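Local coordinates for protein flavoredoxin (Methanosarcina acetivorans, PDB 3BNK) that binds flavin mononucleotide as its cofactor and, as a flavoredoxin, probably works as an electron-transport protein built on the flavin reductase-like fold, at residues Leu21-Val25 and Lys105-Met109; Tyr101-Lys105 and Leu117-Val121; Pro44-Gly48 and Val134-Ile138; Lys28-Met32 and Asp92-Phe97. One frame throughout, in Å; residues are numbered along the deposited sequence.

Interaction 1: residues Leu21-Val25 and Lys105-Met109; sequences LGANV and KTAPM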
loop_
_atom_site.group_PDB
_atom_site.type_symbol
_atom_site.label_atom_id
_atom_site.label_comp_id
_atom_site.label_asym_id
_atom_site.label_seq_id
_atom_site.Cartn_x
_atom_site.Cartn_y
_atom_site.Cartn_z
ATOM N N LEU B 21 -2.744 -12.781 4.646
ATOM C CA LEU B 21 -1.475 -12.912 5.326
ATOM C C LEU B 21 -1.422 -14.276 6.010
ATOM O O LEU B 21 -2.271 -14.584 6.857
ATOM C CB LEU B 21 -1.308 -11.777 6.349
ATOM C CG LEU B 21 -0.029 -11.674 7.197
ATOM C CD1 LEU B 21 0.169 -12.877 8.060
ATOM C CD2 LEU B 21 1.220 -11.472 6.345
ATOM N N GLY B 22 -0.428 -15.077 5.638
ATOM C CA GLY B 22 -0.272 -16.426 6.174
ATOM C C GLY B 22 0.860 -16.525 7.190
ATOM O O GLY B 22 1.941 -15.979 6.988
ATOM N N ALA B 23 0.591 -17.211 8.294
ATOM C CA ALA B 23 1.618 -17.527 9.269
ATOM C C ALA B 23 1.300 -18.828 9.991
ATOM O O ALA B 23 0.127 -19.185 10.190
ATOM C CB ALA B 23 1.798 -16.379 10.259
ATOM N N ASN B 24 2.349 -19.566 10.332
ATOM C CA ASN B 24 2.207 -20.668 11.267
ATOM C C ASN B 24 2.142 -20.100 12.669
ATOM O O ASN B 24 2.944 -19.238 13.028
ATOM C CB ASN B 24 3.369 -21.658 11.163
ATOM C CG ASN B 24 3.152 -22.708 10.081
ATOM O OD1 ASN B 24 2.248 -22.596 9.247
ATOM N ND2 ASN B 24 3.980 -23.738 10.101
ATOM N N VAL B 25 1.157 -20.563 13.431
ATOM C CA VAL B 25 1.021 -20.222 14.837
ATOM C C VAL B 25 0.875 -21.560 15.540
ATOM O O VAL B 25 -0.029 -22.339 15.218
ATOM C CB VAL B 25 -0.196 -19.305 15.129
ATOM C CG1 VAL B 25 -0.025 -18.618 16.493
ATOM C CG2 VAL B 25 -0.388 -18.244 14.034
ATOM N N LYS B 105 9.848 -22.919 4.670
ATOM C CA LYS B 105 9.299 -24.102 5.369
ATOM C C LYS B 105 8.102 -23.805 6.280
ATOM O O LYS B 105 7.290 -24.679 6.574
ATOM C CB LYS B 105 10.400 -24.828 6.172
ATOM C CG LYS B 105 11.726 -25.038 5.413
ATOM C CD LYS B 105 11.903 -26.457 4.913
ATOM C CE LYS B 105 11.122 -26.767 3.642
ATOM N NZ LYS B 105 10.995 -28.273 3.393
ATOM N N THR B 106 7.981 -22.559 6.698
ATOM C CA THR B 106 7.136 -22.227 7.840
ATOM C C THR B 106 6.131 -21.094 7.576
ATOM O O THR B 106 5.388 -20.687 8.476
ATOM C CB THR B 106 8.033 -21.864 9.027
ATOM O OG1 THR B 106 7.227 -21.636 10.178
ATOM C CG2 THR B 106 8.796 -20.618 8.740
ATOM N N ALA B 107 6.145 -20.565 6.361
ATOM C CA ALA B 107 5.159 -19.565 5.955
ATOM C C ALA B 107 4.106 -20.186 5.035
ATOM O O ALA B 107 4.363 -20.442 3.866
ATOM C CB ALA B 107 5.826 -18.364 5.306
ATOM N N PRO B 108 2.900 -20.409 5.568
ATOM C CA PRO B 108 1.884 -21.112 4.799
ATOM C C PRO B 108 1.322 -20.232 3.677
ATOM O O PRO B 108 0.978 -19.071 3.903
ATOM C CB PRO B 108 0.822 -21.457 5.857
ATOM C CG PRO B 108 0.948 -20.387 6.886
ATOM C CD PRO B 108 2.409 -19.980 6.890
ATOM N N MET B 109 1.263 -20.794 2.470
ATOM C CA MET B 109 0.772 -20.068 1.295
ATOM C C MET B 109 -0.476 -20.732 0.728
ATOM O O MET B 109 -0.716 -21.917 0.956
ATOM C CB MET B 109 1.865 -19.950 0.232
ATOM C CG MET B 109 2.964 -18.988 0.621
ATOM S SD MET B 109 4.391 -19.045 -0.479
ATOM C CE MET B 109 5.121 -20.628 -0.025
HETATM O O HOH W 1 4.878 -18.091 9.805
HETATM O O HOH W 2 5.610 -26.050 8.437
#
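The ring of Pro108 lies over the backbone of the strand residues Ala23 and Asn24: its CD sits 3.5 Å from Ala23 C and 3.5 Å from Asn24 N, and its CG is 3.5 Å from OD1 of the Asn24 side chain. Pro108 and Asn24 both send their CA-to-CB bonds toward the opposite segment, and they have the largest areas covered by it, 72 and 63 Å². The pairing Gly22 with Pro108 and Ala23 with Ala107, each 5.3 Å between CA atoms, shows two segments of the chain side by side, but no direct hydrogen bond joins them. Water does so instead. Water 1 accepts from Asn24 N and donates to Thr106 O, at 3.0 Å each, and water 2 donates to Lys105 O at 2.9 Å while taking only a weak bond from Asn24 ND2 at 3.3 Å. The amide oxygen of Asn24 is hydrogen-bonded to the hydroxyl of Tyr101. Gly22 CA approaches Pro108 O to 3.7 Å; an ideal CB on Gly22 would stand 2.2 Å from that oxygen, so a side chain would clash there. Pro108 O is in turn hydrogen-bonded to the Ser68 hydroxyl, and Gly22 pairs through its backbone with Ser68 in strand 66-71. The arrangement is that of a loop running roughly antiparallel along one face of strand 16-25, in the antiparallel sheet of the FMN-binding flavin reductase-like domain.

Interaction 2: residues Tyr101-Lys105 and Leu117-Val121; sequences YGELK and LECRV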
loop_
_atom_site.group_PDB
_atom_site.type_symbol
_atom_site.label_atom_id
_atom_site.label_comp_id
_atom_site.label_asym_id
_atom_site.label_seq_id
_atom_site.Cartn_x
_atom_site.Cartn_y
_atom_site.Cartn_z
ATOM N N TYR B 101 3.741 -24.923 1.308
ATOM C CA TYR B 101 4.885 -24.250 1.883
ATOM C C TYR B 101 5.995 -24.172 0.851
ATOM O O TYR B 101 5.928 -24.818 -0.206
ATOM C CB TYR B 101 5.350 -24.987 3.141
ATOM C CG TYR B 101 4.406 -24.831 4.318
ATOM C CD1 TYR B 101 3.335 -25.722 4.504
ATOM C CD2 TYR B 101 4.571 -23.794 5.237
ATOM C CE1 TYR B 101 2.454 -25.584 5.592
ATOM C CE2 TYR B 101 3.700 -23.649 6.334
ATOM C CZ TYR B 101 2.643 -24.547 6.500
ATOM O OH TYR B 101 1.776 -24.417 7.568
ATOM N N GLY B 102 7.001 -23.354 1.152
ATOM C CA GLY B 102 8.121 -23.129 0.239
ATOM C C GLY B 102 9.449 -23.215 0.957
ATOM O O GLY B 102 9.572 -23.934 1.951
ATOM N N GLU B 103 10.419 -22.444 0.465
ATOM C CA GLU B 103 11.826 -22.517 0.905
ATOM C C GLU B 103 12.039 -22.215 2.393
ATOM O O GLU B 103 12.949 -22.765 3.024
ATOM C CB GLU B 103 12.707 -21.590 0.054
ATOM C CG GLU B 103 12.818 -21.975 -1.433
ATOM C CD GLU B 103 13.530 -20.917 -2.296
ATOM O OE1 GLU B 103 14.129 -19.960 -1.751
ATOM O OE2 GLU B 103 13.502 -21.049 -3.544
ATOM N N LEU B 104 11.188 -21.353 2.947
ATOM C CA LEU B 104 11.281 -20.973 4.355
ATOM C C LEU B 104 10.601 -21.993 5.264
ATOM O O LEU B 104 10.750 -21.926 6.476
ATOM C CB LEU B 104 10.699 -19.577 4.586
ATOM C CG LEU B 104 11.359 -18.402 3.861
ATOM C CD1 LEU B 104 10.675 -17.113 4.248
ATOM C CD2 LEU B 104 12.891 -18.298 4.104
ATOM N N LYS B 105 9.848 -22.919 4.670
ATOM C CA LYS B 105 9.299 -24.102 5.369
ATOM C C LYS B 105 8.102 -23.805 6.280
ATOM O O LYS B 105 7.290 -24.679 6.574
ATOM C CB LYS B 105 10.400 -24.828 6.172
ATOM C CG LYS B 105 11.726 -25.038 5.413
ATOM C CD LYS B 105 11.903 -26.457 4.913
ATOM C CE LYS B 105 11.122 -26.767 3.642
ATOM N NZ LYS B 105 10.995 -28.273 3.393
ATOM N N LEU B 117 3.812 -14.315 -2.017
ATOM C CA LEU B 117 5.127 -13.805 -1.649
ATOM C C LEU B 117 5.536 -14.386 -0.302
ATOM O O LEU B 117 4.891 -14.135 0.708
ATOM C CB LEU B 117 5.141 -12.266 -1.620
ATOM C CG LEU B 117 4.515 -11.514 -2.806
ATOM C CD1 LEU B 117 4.638 -9.994 -2.642
ATOM C CD2 LEU B 117 5.072 -11.969 -4.198
ATOM N N GLU B 118 6.606 -15.178 -0.310
ATOM C CA GLU B 118 7.102 -15.871 0.870
ATOM C C GLU B 118 8.194 -15.005 1.503
ATOM O O GLU B 118 9.202 -14.720 0.868
ATOM C CB GLU B 118 7.624 -17.256 0.466
ATOM C CG GLU B 118 8.135 -18.142 1.598
ATOM C CD GLU B 118 8.713 -19.476 1.088
ATOM O OE1 GLU B 118 9.093 -19.561 -0.104
ATOM O OE2 GLU B 118 8.782 -20.436 1.890
ATOM N N CYS B 119 7.982 -14.578 2.749
ATOM C CA CYS B 119 8.809 -13.512 3.314
ATOM C C CYS B 119 9.528 -13.867 4.599
ATOM O O CYS B 119 8.962 -14.507 5.493
ATOM C CB CYS B 119 7.994 -12.224 3.513
ATOM S SG CYS B 119 7.111 -11.717 2.026
ATOM N N ARG B 120 10.784 -13.435 4.675
ATOM C CA ARG B 120 11.572 -13.639 5.880
ATOM C C ARG B 120 11.648 -12.372 6.699
ATOM O O ARG B 120 12.088 -11.341 6.207
ATOM C CB ARG B 120 12.981 -14.125 5.547
ATOM C CG ARG B 120 13.579 -14.880 6.716
ATOM C CD ARG B 120 14.981 -14.487 7.009
ATOM N NE ARG B 120 15.929 -14.944 6.005
ATOM C CZ ARG B 120 16.686 -14.131 5.279
ATOM N NH1 ARG B 120 16.601 -12.808 5.437
ATOM N NH2 ARG B 120 17.526 -14.636 4.393
ATOM N N VAL B 121 11.203 -12.439 7.942
ATOM C CA VAL B 121 11.227 -11.264 8.807
ATOM C C VAL B 121 12.661 -10.768 8.947
ATOM O O VAL B 121 13.563 -11.544 9.288
ATOM C CB VAL B 121 10.576 -11.519 10.190
ATOM C CG1 VAL B 121 10.774 -10.328 11.097
ATOM C CG2 VAL B 121 9.087 -11.819 10.033
HETATM O O HOH W 3 6.919 -21.490 3.319
#
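This is a side-chain-to-backbone contact in which a strand carboxylate receives the amides of a turn, where the loop between strands 99-100 and 109-110 passes over strand 115-126. The turn is type I, running from Gly102 to Lys105 and closed by Lys105 N to Gly102 O at 2.9 Å. Glu118, extended with chi1 and chi2 both t, reaches into it: Leu104 N donates to Glu118 OE2 at 2.8 Å and 158°, and Glu103 N gives a weak bond to Glu118 OE1 at 3.2 Å and 131°. Water 3 adds a bridge, accepting from Gly102 N at 2.9 Å and donating to Glu118 OE2 at 2.6 Å. An ideal CB on Gly102 would come 2.5 Å from Glu118 OE1, too close for a side chain. Beside this polar centre Leu104 packs its CD1 3.4 Å from Cys119 O and 4.0 Å from Arg120 CB. The carboxylate of Glu103 forms a salt bridge with Lys6 of the second subunit. The Glu118 carboxylate, buried in the fold, takes hydrogen bonds from neutral groups, two turn amides, water 3 and the Tyr141 hydroxyl, so its charge is distributed over several donors.

Interaction 3: residues Pro44-Gly48 and Val134-Ile138; sequences PPMLG and VGEII
Neighbouring antiparallel strands of the main sheet meet here, strand 46-52 running beside strand 130-142. Axes of 46-48 and 134-138 approach to 4.6 Å, with 142° between their directions. Met46 faces Glu136 (CA-CA 4.2 Å) and Gly48 faces Val134 (CA-CA 4.3 Å) as non-hydrogen-bonded pairs; between them Leu47 and Gly135 (CA-CA 5.5 Å) form the hydrogen-bonded pair. Its two bonds, Leu47 N to Gly135 O and Gly135 N to Leu47 O, are both 2.9 Å. A third bond, Ile137 N to Pro45 O at 2.9 Å, extends the pairing to the residue before the strand. This belongs to the antiparallel sheet of the flavin reductase-like domain; further along strand 46-52 comes Gly50, an FMN-binding residue. Backbones are extended, with phi/psi -125/142 at Met46, -117/173 at Leu47 and -80/134 at Glu136, and a cis peptide precedes Pro44, whose CB is 3.7 Å from Glu136 OE2. Leu47 (m, t) sets CG 3.5 Å from CD1 of Ile137 (m, t). Met46 and Val134 share the other face, packing on Phe127 of the second subunit.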
loop_
_atom_site.group_PDB
_atom_site.type_symbol
_atom_site.label_atom_id
_atom_site.label_comp_id
_atom_site.label_asym_id
_atom_site.label_seq_id
_atom_site.Cartn_x
_atom_site.Cartn_y
_atom_site.Cartn_z
ATOM N N PRO B 44 17.965 -5.598 -0.951
ATOM C CA PRO B 44 17.093 -6.720 -1.317
ATOM C C PRO B 44 15.600 -6.343 -1.259
ATOM O O PRO B 44 15.220 -5.452 -0.508
ATOM C CB PRO B 44 17.428 -7.789 -0.269
ATOM C CG PRO B 44 18.044 -7.065 0.863
ATOM C CD PRO B 44 18.740 -5.876 0.277
ATOM N N PRO B 45 14.764 -6.994 -2.088
ATOM C CA PRO B 45 13.333 -6.669 -2.113
ATOM C C PRO B 45 12.655 -6.949 -0.757
ATOM O O PRO B 45 12.627 -8.086 -0.310
ATOM C CB PRO B 45 12.792 -7.580 -3.219
ATOM C CG PRO B 45 13.806 -8.705 -3.311
ATOM C CD PRO B 45 15.112 -8.053 -3.054
ATOM N N MET B 46 12.162 -5.894 -0.105
ATOM C CA MET B 46 11.436 -6.014 1.167
ATOM C C MET B 46 10.043 -5.361 1.121
ATOM O O MET B 46 9.862 -4.309 0.507
ATOM C CB MET B 46 12.230 -5.373 2.320
ATOM C CG MET B 46 13.679 -5.862 2.494
ATOM S SD MET B 46 14.589 -4.937 3.768
ATOM C CE MET B 46 13.595 -5.244 5.203
ATOM N N LEU B 47 9.077 -6.000 1.785
ATOM C CA LEU B 47 7.736 -5.439 1.997
ATOM C C LEU B 47 7.531 -5.256 3.499
ATOM O O LEU B 47 8.343 -5.700 4.307
ATOM C CB LEU B 47 6.636 -6.398 1.520
ATOM C CG LEU B 47 6.473 -7.185 0.223
ATOM C CD1 LEU B 47 5.602 -8.395 0.452
ATOM C CD2 LEU B 47 5.848 -6.326 -0.895
ATOM N N GLY B 48 6.422 -4.631 3.866
ATOM C CA GLY B 48 6.034 -4.512 5.258
ATOM C C GLY B 48 4.563 -4.807 5.411
ATOM O O GLY B 48 3.766 -4.577 4.493
ATOM N N VAL B 134 8.662 -6.088 8.792
ATOM C CA VAL B 134 9.393 -5.898 7.524
ATOM C C VAL B 134 10.057 -7.226 7.105
ATOM O O VAL B 134 10.843 -7.824 7.858
ATOM C CB VAL B 134 10.413 -4.705 7.571
ATOM C CG1 VAL B 134 11.075 -4.501 6.225
ATOM C CG2 VAL B 134 9.720 -3.407 7.973
ATOM N N GLY B 135 9.690 -7.701 5.918
ATOM C CA GLY B 135 10.151 -8.983 5.443
ATOM C C GLY B 135 10.799 -8.899 4.079
ATOM O O GLY B 135 10.341 -8.159 3.214
ATOM N N GLU B 136 11.873 -9.658 3.896
ATOM C CA GLU B 136 12.479 -9.816 2.584
ATOM C C GLU B 136 11.676 -10.837 1.800
ATOM O O GLU B 136 11.322 -11.894 2.325
ATOM C CB GLU B 136 13.947 -10.273 2.697
ATOM C CG GLU B 136 14.703 -10.254 1.354
ATOM C CD GLU B 136 16.133 -10.806 1.440
ATOM O OE1 GLU B 136 16.745 -10.741 2.524
ATOM O OE2 GLU B 136 16.639 -11.295 0.406
ATOM N N ILE B 137 11.366 -10.518 0.552
ATOM C CA ILE B 137 10.705 -11.482 -0.317
ATOM C C ILE B 137 11.767 -12.460 -0.820
ATOM O O ILE B 137 12.613 -12.126 -1.667
ATOM C CB ILE B 137 9.963 -10.805 -1.501
ATOM C CG1 ILE B 137 9.001 -9.726 -0.987
ATOM C CG2 ILE B 137 9.203 -11.852 -2.343
ATOM C CD1 ILE B 137 8.577 -8.735 -2.087
ATOM N N ILE B 138 11.741 -13.665 -0.270
ATOM C CA ILE B 138 12.785 -14.622 -0.588
ATOM C C ILE B 138 12.374 -15.500 -1.760
ATOM O O ILE B 138 13.221 -15.908 -2.553
ATOM C CB ILE B 138 13.236 -15.446 0.644
ATOM C CG1 ILE B 138 12.136 -16.395 1.103
ATOM C CG2 ILE B 138 13.746 -14.519 1.773
ATOM C CD1 ILE B 138 12.280 -17.836 0.550
#

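Interaction 4: residues Lys28-Met32 and Asp92-Phe97; sequences KANLM and DKSGLF. With FMN (flavin mononucleotide), chain D.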
loop_
_atom_site.group_PDB
_atom_site.type_symbol
_atom_site.label_atom_id
_atom_site.label_comp_id
_atom_site.label_asym_id
_atom_site.label_seq_id
_atom_site.Cartn_x
_atom_site.Cartn_y
_atom_site.Cartn_z
ATOM N N LYS B 28 0.483 -24.552 13.247
ATOM C CA LYS B 28 -0.729 -24.624 12.415
ATOM C C LYS B 28 -0.902 -23.367 11.570
ATOM O O LYS B 28 -0.672 -22.259 12.041
ATOM C CB LYS B 28 -1.961 -24.849 13.295
ATOM C CG LYS B 28 -3.224 -25.285 12.556
ATOM C CD LYS B 28 -4.178 -26.116 13.452
ATOM C CE LYS B 28 -4.569 -25.406 14.751
ATOM N NZ LYS B 28 -5.168 -24.042 14.564
ATOM N N ALA B 29 -1.317 -23.552 10.322
ATOM C CA ALA B 29 -1.450 -22.441 9.393
ATOM C C ALA B 29 -2.597 -21.510 9.796
ATOM O O ALA B 29 -3.708 -21.950 10.150
ATOM C CB ALA B 29 -1.634 -22.947 7.979
ATOM N N ASN B 30 -2.295 -20.220 9.757
ATOM C CA ASN B 30 -3.280 -19.194 9.977
ATOM C C ASN B 30 -3.295 -18.248 8.797
ATOM O O ASN B 30 -2.281 -18.076 8.126
ATOM C CB ASN B 30 -3.000 -18.434 11.276
ATOM C CG ASN B 30 -4.198 -17.652 11.751
ATOM O OD1 ASN B 30 -5.317 -18.162 11.781
ATOM N ND2 ASN B 30 -3.971 -16.409 12.129
ATOM N N LEU B 31 -4.471 -17.681 8.526
ATOM C CA LEU B 31 -4.643 -16.631 7.534
ATOM C C LEU B 31 -5.503 -15.508 8.092
ATOM O O LEU B 31 -6.506 -15.761 8.745
ATOM C CB LEU B 31 -5.279 -17.209 6.265
ATOM C CG LEU B 31 -4.402 -18.365 5.770
ATOM C CD1 LEU B 31 -5.192 -19.597 5.413
ATOM C CD2 LEU B 31 -3.422 -17.943 4.687
ATOM N N MET B 32 -5.093 -14.273 7.844
ATOM C CA MET B 32 -5.929 -13.117 8.120
ATOM C C MET B 32 -5.954 -12.194 6.904
ATOM O O MET B 32 -4.975 -12.118 6.159
ATOM C CB MET B 32 -5.437 -12.358 9.360
ATOM C CG MET B 32 -4.013 -11.826 9.263
ATOM S SD MET B 32 -3.657 -10.564 10.491
ATOM C CE MET B 32 -4.079 -9.054 9.631
ATOM N N ASP B 92 -10.210 -22.402 13.611
ATOM C CA ASP B 92 -9.190 -22.976 12.747
ATOM C C ASP B 92 -9.408 -22.507 11.311
ATOM O O ASP B 92 -10.408 -22.862 10.672
ATOM C CB ASP B 92 -9.233 -24.505 12.837
ATOM C CG ASP B 92 -7.987 -25.167 12.276
ATOM O OD1 ASP B 92 -7.130 -24.471 11.676
ATOM O OD2 ASP B 92 -7.862 -26.400 12.448
ATOM N N LYS B 93 -8.480 -21.691 10.815
ATOM C CA LYS B 93 -8.509 -21.258 9.418
ATOM C C LYS B 93 -7.577 -22.090 8.517
ATOM O O LYS B 93 -7.554 -21.891 7.304
ATOM C CB LYS B 93 -8.245 -19.747 9.295
ATOM C CG LYS B 93 -9.449 -18.883 9.711
ATOM C CD LYS B 93 -9.152 -17.383 9.715
ATOM C CE LYS B 93 -8.355 -16.979 10.956
ATOM N NZ LYS B 93 -7.943 -15.551 10.931
ATOM N N SER B 94 -6.854 -23.043 9.115
ATOM C CA SER B 94 -5.897 -23.910 8.388
ATOM C C SER B 94 -6.531 -24.769 7.309
ATOM O O SER B 94 -5.840 -25.198 6.382
ATOM C CB SER B 94 -5.085 -24.810 9.337
ATOM O OG SER B 94 -5.893 -25.768 10.008
ATOM N N GLY B 95 -7.840 -24.995 7.409
ATOM C CA GLY B 95 -8.532 -25.876 6.477
ATOM C C GLY B 95 -9.350 -25.212 5.399
ATOM O O GLY B 95 -9.907 -25.894 4.538
ATOM N N LEU B 96 -9.432 -23.883 5.441
ATOM C CA LEU B 96 -10.252 -23.125 4.494
ATOM C C LEU B 96 -9.725 -23.236 3.061
ATOM O O LEU B 96 -10.506 -23.281 2.100
ATOM C CB LEU B 96 -10.333 -21.650 4.913
ATOM C CG LEU B 96 -11.675 -20.900 4.883
ATOM C CD1 LEU B 96 -11.436 -19.486 4.407
ATOM C CD2 LEU B 96 -12.752 -21.553 4.013
ATOM N N PHE B 97 -8.398 -23.293 2.940
ATOM C CA PHE B 97 -7.707 -23.285 1.655
ATOM C C PHE B 97 -6.802 -24.518 1.522
ATOM O O PHE B 97 -6.537 -25.214 2.512
ATOM C CB PHE B 97 -6.843 -22.021 1.522
ATOM C CG PHE B 97 -7.595 -20.718 1.711
ATOM C CD1 PHE B 97 -7.362 -19.924 2.835
ATOM C CD2 PHE B 97 -8.498 -20.268 0.761
ATOM C CE1 PHE B 97 -8.038 -18.700 3.016
ATOM C CE2 PHE B 97 -9.179 -19.057 0.937
ATOM C CZ PHE B 97 -8.941 -18.272 2.062
HETATM N N1 FMN D . -6.101 -6.257 10.447
HETATM C C2 FMN D . -4.819 -5.761 10.585
HETATM O O2 FMN D . -4.279 -5.812 11.684
HETATM N N3 FMN D . -4.153 -5.225 9.496
HETATM C C4 FMN D . -4.789 -5.188 8.266
HETATM O O4 FMN D . -4.199 -4.702 7.308
HETATM C C4A FMN D . -6.090 -5.688 8.127
HETATM N N5 FMN D . -6.741 -5.646 6.901
HETATM C C5A FMN D . -8.017 -6.156 6.757
HETATM C C6 FMN D . -8.626 -6.120 5.497
HETATM C C7 FMN D . -9.924 -6.624 5.333
HETATM C C7M FMN D . -10.505 -6.666 3.951
HETATM C C8 FMN D . -10.605 -7.169 6.432
HETATM C C8M FMN D . -11.896 -7.938 6.246
HETATM C C9 FMN D . -9.978 -7.215 7.685
HETATM C C9A FMN D . -8.684 -6.719 7.858
HETATM N N10 FMN D . -8.043 -6.761 9.102
HETATM C C10 FMN D . -6.753 -6.237 9.232
HETATM C "C1'" FMN D . -8.688 -7.449 10.276
HETATM C "C2'" FMN D . -8.125 -8.840 10.539
HETATM O "O2'" FMN D . -7.958 -9.541 9.321
HETATM C "C3'" FMN D . -9.078 -9.661 11.409
HETATM O "O3'" FMN D . -9.280 -9.089 12.688
HETATM C "C4'" FMN D . -8.628 -11.117 11.508
HETATM O "O4'" FMN D . -9.668 -11.871 12.071
HETATM C "C5'" FMN D . -7.358 -11.344 12.318
HETATM O "O5'" FMN D . -7.124 -12.737 12.218
HETATM P P FMN D . -6.254 -13.557 13.305
HETATM O O1P FMN D . -6.748 -13.218 14.681
HETATM O O2P FMN D . -4.829 -13.107 13.175
HETATM O O3P FMN D . -6.314 -15.040 13.062
HETATM O O HOH W 4 -5.982 -21.259 11.997
#
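A very short hydrogen bond, 2.4 Å from Ser94 OG to Asp92 OD1, stands out here; OD1 also accepts from Ser94 N at 2.9 Å, which closes an Asx turn, and makes a salt bridge with Lys28 NZ at 3.5 Å. The Asx turn overlaps the start of a type I turn, Lys93 to Leu96, set beside strand 28-41 with Ala29 and Ser94 4.8 Å apart between CA atoms. From here the Lys93 side chain runs along the strand. Its NZ donates to Leu31 O at 2.6 Å and to the phosphate oxygen O3P of FMN at 2.7 Å, and also hydrogen-bonds to Val86 O. Asn30 ND2 reaches the same FMN O3P at 2.9 Å and 170°. Leu31 CD1 lies at the edge of the Phe97 ring, near its plane, 3.4 Å from Phe97 CD1. Thr57, Ser87 and Gly88 also hydrogen-bond to the cofactor. A lysine charge and a neutral amide converging on one phosphate oxygen imply that electrostatics and directional hydrogen bonding together hold this end of FMN.

All four contacts lie within the flavin reductase-like domain and reach one antiparallel sheet. Between centres, interactions 1 and 4 are about 9 Å apart, on adjacent strands 16-25 and 28-41, where Ala23 O and Asn30 N (2.7 Å) probably hydrogen-bond. Interactions 1 and 2, about 8 Å apart between centres, share Lys105 in the loop after strand 99-100. Interaction 2 adjoins interaction 3 (centres about 11 Å apart) through neighbouring strands 115-126 and 130-142, and both touch the second subunit. Along the chain, interaction 4 nests within the loop closed by interaction 1, and 2 within that of 3. The centres of 3 and 4 are about 23 Å apart without touching, so the sheet carries a subunit-facing contact at one place and the phosphate-binding contact at another.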